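Long-range contacts in coat protein (Sulfolobus turreted icosahedral virus, PDB 2BBD), which is the major capsid protein and probably builds the icosahedral shell of this archaeal virus from double jelly-roll subunits: residues T228-K236 with I246-Q254; Y211-I219 with S267-F275. All coordinates share one frame; numbering follows the deposited sequence.

Overall arrangement
Two antiparallel strand pairs from the C-terminal half of the chain illustrate how a jelly-roll sandwich is assembled. Interaction 1 joins neighbours along the chain in the four-stranded sheet, at the edge formed by strand 243-249, and is only partly buried. Interaction 2, closer to the chain's centre, pairs sequence-distant strands in the facing sheet and is buried; interaction 1 is nested inside the loop it closes. The chemistry follows: glutamates and a lysine lie on the face of interaction 1 turned away from the other sheet, whereas interaction 2 combines one salt bridge, a buried glutamine and apolar packing. The two meet between the sheets, where Tyr233 OH probably hydrogen-bonds Gln214 NE2 and Trp250 packs on Ala271.

Interaction 1. Residues T228-K236 with I246-Q254; sequences TDPTEYELK and IKVSWAALQ
Leu235 N donates to Ile246 O over 2.7 Å, and the same oxygen is approached by the CA-H of Glu234, with Glu234 CA 3.1 Å from Ile246 O. In the reciprocal bond Ile246 N meets Leu235 O in the carbonyl plane, on a lone pair, and Tyr233 and Val248 form the next hydrogen-bonded pair. That ladder makes a beta hairpin of strands 230-237 and 243-249, which in jelly-roll nomenclature correspond to E and F of the sheet ordered C-H-E-F. Beyond it the chain turns into helix 250-261. Trp250 N reaches Thr231 O at 2.9 Å from above the carbonyl plane, while Ser249, the N-cap, accepts from Ala252 N through OG. Trp250 CG, placed anti to its own N (chi1 -159°), turns one face of the indole to Pro230, whose CG stands 3.4 Å from the centroid of the five-membered ring in a CH-pi contact. On the side facing the other sheet, Ile246 divides its branches: CD1 meets Leu235 CD2 at 3.6 Å, and Ile246 CG2 lies at the edge of the Tyr233 ring, 4.0 Å from Tyr233 CD2. On the opposite face, with Glu232, Glu234 and Lys247, the contact is more aliphatic than ionic. Lys247 CD packs 3.5 Å from Glu234 CG, but Lys247 NZ remains 4.3 Å from Glu234 OE1, beyond salt-bridge range. Glu232, bent at chi2 (91°), swings its carboxylate across to the Val248 peptide, where OE2 faces the carbonyl O, another acceptor.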
# COMPACT_ATOMS: atom_id res chain seq x y z
N THR A 228 6.34 19.12 7.89
CA THR A 228 7.51 18.54 8.51
C THR A 228 7.22 18.39 9.99
O THR A 228 8.07 18.70 10.83
CB THR A 228 8.76 19.42 8.32
OG1 THR A 228 8.43 20.78 8.63
CG2 THR A 228 9.26 19.34 6.89
N ASP A 229 6.01 17.92 10.32
CA ASP A 229 5.61 17.75 11.71
C ASP A 229 6.24 16.57 12.42
O ASP A 229 6.50 16.64 13.62
CB ASP A 229 4.08 17.63 11.82
CG ASP A 229 3.37 18.93 11.48
OD1 ASP A 229 3.99 20.01 11.60
OD2 ASP A 229 2.18 18.86 11.10
N PRO A 230 6.49 15.46 11.71
CA PRO A 230 7.09 14.35 12.44
C PRO A 230 8.57 14.59 12.70
O PRO A 230 9.30 15.00 11.81
CB PRO A 230 6.82 13.14 11.53
CG PRO A 230 6.81 13.73 10.17
CD PRO A 230 6.10 15.06 10.34
N THR A 231 9.01 14.33 13.93
CA THR A 231 10.42 14.53 14.28
C THR A 231 11.12 13.27 14.78
O THR A 231 12.33 13.12 14.62
CB THR A 231 10.56 15.63 15.35
OG1 THR A 231 9.78 15.27 16.51
CG2 THR A 231 10.06 16.95 14.81
N GLU A 232 10.35 12.35 15.36
CA GLU A 232 10.91 11.12 15.89
C GLU A 232 9.94 9.95 15.76
O GLU A 232 8.73 10.11 15.92
CB GLU A 232 11.26 11.32 17.37
CG GLU A 232 12.04 10.18 18.01
CD GLU A 232 13.55 10.36 17.90
OE1 GLU A 232 14.00 11.53 17.80
OE2 GLU A 232 14.28 9.35 17.94
N TYR A 233 10.50 8.76 15.49
CA TYR A 233 9.72 7.53 15.36
C TYR A 233 10.27 6.53 16.36
O TYR A 233 11.48 6.40 16.53
CB TYR A 233 9.84 6.95 13.95
CG TYR A 233 9.23 5.56 13.82
CD1 TYR A 233 7.89 5.40 13.46
CD2 TYR A 233 9.98 4.42 14.09
CE1 TYR A 233 7.32 4.13 13.36
CE2 TYR A 233 9.42 3.14 14.00
CZ TYR A 233 8.09 3.01 13.63
OH TYR A 233 7.53 1.76 13.53
N GLU A 234 9.37 5.79 17.00
CA GLU A 234 9.79 4.82 18.00
C GLU A 234 8.96 3.53 17.94
O GLU A 234 7.73 3.58 17.92
CB GLU A 234 9.63 5.47 19.37
CG GLU A 234 10.28 4.74 20.53
CD GLU A 234 10.01 5.45 21.86
OE1 GLU A 234 9.93 6.70 21.87
OE2 GLU A 234 9.88 4.76 22.89
N LEU A 235 9.65 2.40 17.88
CA LEU A 235 9.00 1.09 17.87
C LEU A 235 9.41 0.49 19.21
O LEU A 235 10.59 0.19 19.45
CB LEU A 235 9.51 0.21 16.73
CG LEU A 235 8.77 -1.13 16.65
CD1 LEU A 235 7.30 -0.87 16.28
CD2 LEU A 235 9.43 -2.06 15.63
N LYS A 236 8.43 0.31 20.10
CA LYS A 236 8.73 -0.19 21.43
C LYS A 236 7.95 -1.42 21.88
O LYS A 236 6.75 -1.55 21.62
CB LYS A 236 8.49 0.96 22.42
CG LYS A 236 8.75 0.65 23.89
CD LYS A 236 8.33 1.85 24.74
CE LYS A 236 8.62 1.64 26.21
NZ LYS A 236 8.17 2.83 27.02
N ILE A 246 13.35 0.43 18.05
CA ILE A 246 13.65 1.47 17.09
C ILE A 246 13.35 2.82 17.73
O ILE A 246 12.28 3.03 18.30
CB ILE A 246 12.80 1.34 15.81
CG1 ILE A 246 12.87 -0.08 15.25
CG2 ILE A 246 13.32 2.33 14.76
CD1 ILE A 246 12.06 -0.28 13.98
N LYS A 247 14.33 3.72 17.64
CA LYS A 247 14.22 5.07 18.18
C LYS A 247 15.08 5.89 17.24
O LYS A 247 16.31 5.88 17.32
CB LYS A 247 14.78 5.13 19.60
CG LYS A 247 14.61 6.47 20.27
CD LYS A 247 13.16 6.72 20.65
CE LYS A 247 13.02 8.07 21.32
NZ LYS A 247 13.95 8.21 22.47
N VAL A 248 14.43 6.61 16.33
CA VAL A 248 15.15 7.38 15.33
C VAL A 248 14.45 8.69 15.02
O VAL A 248 13.26 8.85 15.29
CB VAL A 248 15.28 6.55 14.01
CG1 VAL A 248 15.89 7.38 12.90
CG2 VAL A 248 16.11 5.31 14.26
N SER A 249 15.20 9.64 14.47
CA SER A 249 14.63 10.92 14.09
C SER A 249 14.02 10.70 12.72
O SER A 249 14.42 9.80 11.99
CB SER A 249 15.72 11.99 14.00
OG SER A 249 16.65 11.66 12.98
N TRP A 250 13.05 11.53 12.36
CA TRP A 250 12.41 11.39 11.07
C TRP A 250 13.43 11.60 9.96
O TRP A 250 13.44 10.88 8.96
CB TRP A 250 11.27 12.40 10.96
CG TRP A 250 10.24 12.05 9.93
CD1 TRP A 250 9.98 12.71 8.77
CD2 TRP A 250 9.29 10.98 10.01
NE1 TRP A 250 8.92 12.13 8.12
CE2 TRP A 250 8.47 11.07 8.85
CE3 TRP A 250 9.04 9.97 10.94
CZ2 TRP A 250 7.43 10.18 8.61
CZ3 TRP A 250 8.00 9.08 10.70
CH2 TRP A 250 7.20 9.19 9.54
N ALA A 251 14.32 12.58 10.14
CA ALA A 251 15.34 12.87 9.14
C ALA A 251 16.26 11.68 8.93
O ALA A 251 16.66 11.37 7.81
CB ALA A 251 16.16 14.09 9.56
N ALA A 252 16.59 10.99 10.01
CA ALA A 252 17.47 9.83 9.91
C ALA A 252 16.75 8.68 9.22
O ALA A 252 17.35 7.89 8.50
CB ALA A 252 17.94 9.39 11.29
N LEU A 253 15.44 8.60 9.45
CA LEU A 253 14.65 7.55 8.84
C LEU A 253 14.58 7.84 7.34
O LEU A 253 14.80 6.94 6.51
CB LEU A 253 13.26 7.53 9.48
CG LEU A 253 12.32 6.36 9.24
CD1 LEU A 253 12.99 5.03 9.59
CD2 LEU A 253 11.06 6.58 10.08
N GLN A 254 14.31 9.09 6.98
CA GLN A 254 14.23 9.47 5.58
C GLN A 254 15.58 9.31 4.89
O GLN A 254 15.64 9.03 3.69
CB GLN A 254 13.74 10.92 5.42
CG GLN A 254 12.36 11.21 6.04
CD GLN A 254 11.71 12.47 5.48
OE1 GLN A 254 12.34 13.52 5.39
NE2 GLN A 254 10.44 12.37 5.12

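Interaction 2. Residues Y211-I219 with S267-F275; sequences YKRQLVYVI and SGASAIIDF
Val216 and Ala271 exchange two backbone bonds, the nearly straight one running 2.8 Å from Val216 N to Ala271 O. Gln214 and Ile273 form a second such pair, and Phe275 N adds a longer, more bent bond to Lys212 O at 3.2 Å. At the other end Ala269 O receives Val218 N at 3.0 Å and also the CA-H of Tyr217. This oxygen belongs to a type I turn, Ser267 to Ser270, braced by an ST turn in which Ser267 OG accepts from Ala269 N. These strands correspond to D and G of the B-I-D-G sheet of a jelly roll; on the far side of strand 210-219, Lys212 and Arg213 both face Val310 in a classic beta bulge. The charged contact is a salt bridge, Arg213 NE to Asp274 OD2 at 3.1 Å. Arg213 CG sits between N and the carbonyl carbon (chi1 65°), which lays the chain alongside Asp274, the guanidinium and carboxylate planes standing 69° apart; Tyr261 OH bonds the other oxygen, OD1. At one end the apolar packing involves Phe275. Its CE2 touches Tyr211 CB and its CZ touches Gln214 CB, each at 3.6 Å, while the Gln214 amide runs only 20° from the ring plane, its NE2 bonded to Tyr233 OH and its OE1 to Ser307 OG. On the opposite side of the sheet, Leu215 CD1 meets Ile272 CG1 at 3.8 Å, close to Ile84 and Tyr88 of helix 79-89.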
# COMPACT_ATOMS: atom_id res chain seq x y z
N TYR A 211 5.37 -8.81 9.73
CA TYR A 211 5.59 -7.44 9.24
C TYR A 211 6.89 -7.27 8.48
O TYR A 211 7.97 -7.53 9.00
CB TYR A 211 5.54 -6.45 10.41
CG TYR A 211 4.18 -6.32 11.04
CD1 TYR A 211 3.36 -5.23 10.75
CD2 TYR A 211 3.69 -7.31 11.90
CE1 TYR A 211 2.09 -5.12 11.31
CE2 TYR A 211 2.42 -7.21 12.46
CZ TYR A 211 1.62 -6.12 12.16
OH TYR A 211 0.36 -6.03 12.69
N LYS A 212 6.78 -6.82 7.24
CA LYS A 212 7.97 -6.61 6.43
C LYS A 212 8.36 -5.13 6.50
O LYS A 212 9.48 -4.79 6.86
CB LYS A 212 7.70 -7.03 4.98
CG LYS A 212 8.89 -6.82 4.06
CD LYS A 212 8.59 -7.32 2.65
CE LYS A 212 9.74 -7.01 1.71
NZ LYS A 212 9.40 -7.30 0.28
N ARG A 213 7.43 -4.24 6.16
CA ARG A 213 7.73 -2.82 6.22
C ARG A 213 6.49 -2.00 6.51
O ARG A 213 5.36 -2.40 6.22
CB ARG A 213 8.40 -2.35 4.93
CG ARG A 213 7.52 -2.42 3.70
CD ARG A 213 8.34 -2.10 2.47
NE ARG A 213 9.51 -2.97 2.40
CZ ARG A 213 10.11 -3.32 1.27
NH1 ARG A 213 9.65 -2.88 0.11
NH2 ARG A 213 11.17 -4.12 1.30
N GLN A 214 6.72 -0.83 7.11
CA GLN A 214 5.63 0.05 7.47
C GLN A 214 5.81 1.43 6.86
O GLN A 214 6.85 2.07 7.05
CB GLN A 214 5.55 0.18 8.99
CG GLN A 214 4.41 1.04 9.49
CD GLN A 214 4.56 1.39 10.95
OE1 GLN A 214 3.63 1.88 11.59
NE2 GLN A 214 5.75 1.15 11.48
N LEU A 215 4.80 1.87 6.12
CA LEU A 215 4.82 3.20 5.52
C LEU A 215 3.99 4.09 6.43
O LEU A 215 2.84 3.79 6.73
CB LEU A 215 4.20 3.20 4.12
CG LEU A 215 3.82 4.61 3.63
CD1 LEU A 215 5.07 5.50 3.57
CD2 LEU A 215 3.15 4.53 2.26
N VAL A 216 4.59 5.17 6.88
CA VAL A 216 3.89 6.10 7.75
C VAL A 216 3.90 7.49 7.16
O VAL A 216 4.95 7.97 6.74
CB VAL A 216 4.54 6.19 9.15
CG1 VAL A 216 3.75 7.17 10.02
CG2 VAL A 216 4.63 4.81 9.79
N TYR A 217 2.74 8.11 7.10
CA TYR A 217 2.66 9.48 6.63
C TYR A 217 1.68 10.22 7.51
O TYR A 217 0.75 9.63 8.06
CB TYR A 217 2.26 9.58 5.15
CG TYR A 217 0.95 8.95 4.76
CD1 TYR A 217 0.86 7.58 4.54
CD2 TYR A 217 -0.18 9.73 4.56
CE1 TYR A 217 -0.34 6.99 4.12
CE2 TYR A 217 -1.39 9.16 4.14
CZ TYR A 217 -1.46 7.79 3.91
OH TYR A 217 -2.63 7.21 3.47
N VAL A 218 1.91 11.52 7.66
CA VAL A 218 1.10 12.35 8.53
C VAL A 218 0.44 13.52 7.81
O VAL A 218 1.05 14.17 6.96
CB VAL A 218 1.99 12.86 9.69
CG1 VAL A 218 1.17 13.63 10.68
CG2 VAL A 218 2.67 11.68 10.37
N ILE A 219 -0.81 13.79 8.16
CA ILE A 219 -1.55 14.88 7.53
C ILE A 219 -1.80 16.04 8.47
O ILE A 219 -2.35 15.87 9.57
CB ILE A 219 -2.92 14.39 7.00
CG1 ILE A 219 -2.74 13.24 6.00
CG2 ILE A 219 -3.67 15.55 6.36
CD1 ILE A 219 -1.94 13.59 4.76
N SER A 267 7.60 13.35 0.81
CA SER A 267 7.35 14.65 1.42
C SER A 267 8.05 14.62 2.77
O SER A 267 8.62 13.60 3.16
CB SER A 267 5.86 14.94 1.61
OG SER A 267 5.32 14.19 2.68
N GLY A 268 8.01 15.74 3.48
CA GLY A 268 8.65 15.76 4.78
C GLY A 268 7.84 15.00 5.82
O GLY A 268 8.29 14.85 6.95
N ALA A 269 6.67 14.49 5.45
CA ALA A 269 5.85 13.78 6.43
C ALA A 269 5.63 12.31 6.16
O ALA A 269 4.71 11.70 6.72
CB ALA A 269 4.49 14.49 6.58
N SER A 270 6.47 11.72 5.32
CA SER A 270 6.35 10.31 4.98
C SER A 270 7.66 9.56 5.17
O SER A 270 8.72 10.09 4.85
CB SER A 270 5.91 10.16 3.52
OG SER A 270 6.93 10.61 2.64
N ALA A 271 7.57 8.34 5.67
CA ALA A 271 8.76 7.51 5.87
C ALA A 271 8.41 6.02 5.94
O ALA A 271 7.30 5.63 6.29
CB ALA A 271 9.51 7.93 7.15
N ILE A 272 9.37 5.18 5.57
CA ILE A 272 9.18 3.74 5.60
C ILE A 272 10.12 3.07 6.61
O ILE A 272 11.31 3.39 6.68
CB ILE A 272 9.43 3.11 4.23
CG1 ILE A 272 8.33 3.54 3.25
CG2 ILE A 272 9.49 1.60 4.37
CD1 ILE A 272 8.56 3.11 1.82
N ILE A 273 9.56 2.15 7.38
CA ILE A 273 10.34 1.40 8.36
C ILE A 273 10.51 -0.03 7.87
O ILE A 273 9.55 -0.81 7.89
CB ILE A 273 9.63 1.30 9.74
CG1 ILE A 273 9.54 2.67 10.39
CG2 ILE A 273 10.38 0.31 10.63
CD1 ILE A 273 8.40 3.51 9.86
N ASP A 274 11.70 -0.37 7.41
CA ASP A 274 11.97 -1.74 6.98
C ASP A 274 12.41 -2.48 8.23
O ASP A 274 13.55 -2.33 8.68
CB ASP A 274 13.06 -1.77 5.91
CG ASP A 274 12.59 -1.21 4.58
OD1 ASP A 274 12.74 0.01 4.35
OD2 ASP A 274 12.06 -1.98 3.77
N PHE A 275 11.50 -3.26 8.79
CA PHE A 275 11.76 -4.01 10.01
C PHE A 275 13.02 -4.87 10.03
O PHE A 275 13.70 -4.92 11.06
CB PHE A 275 10.52 -4.84 10.36
CG PHE A 275 9.30 -4.00 10.63
CD1 PHE A 275 9.24 -3.18 11.76
CD2 PHE A 275 8.22 -4.00 9.75
CE1 PHE A 275 8.12 -2.37 12.00
CE2 PHE A 275 7.10 -3.19 9.97
CZ PHE A 275 7.05 -2.37 11.11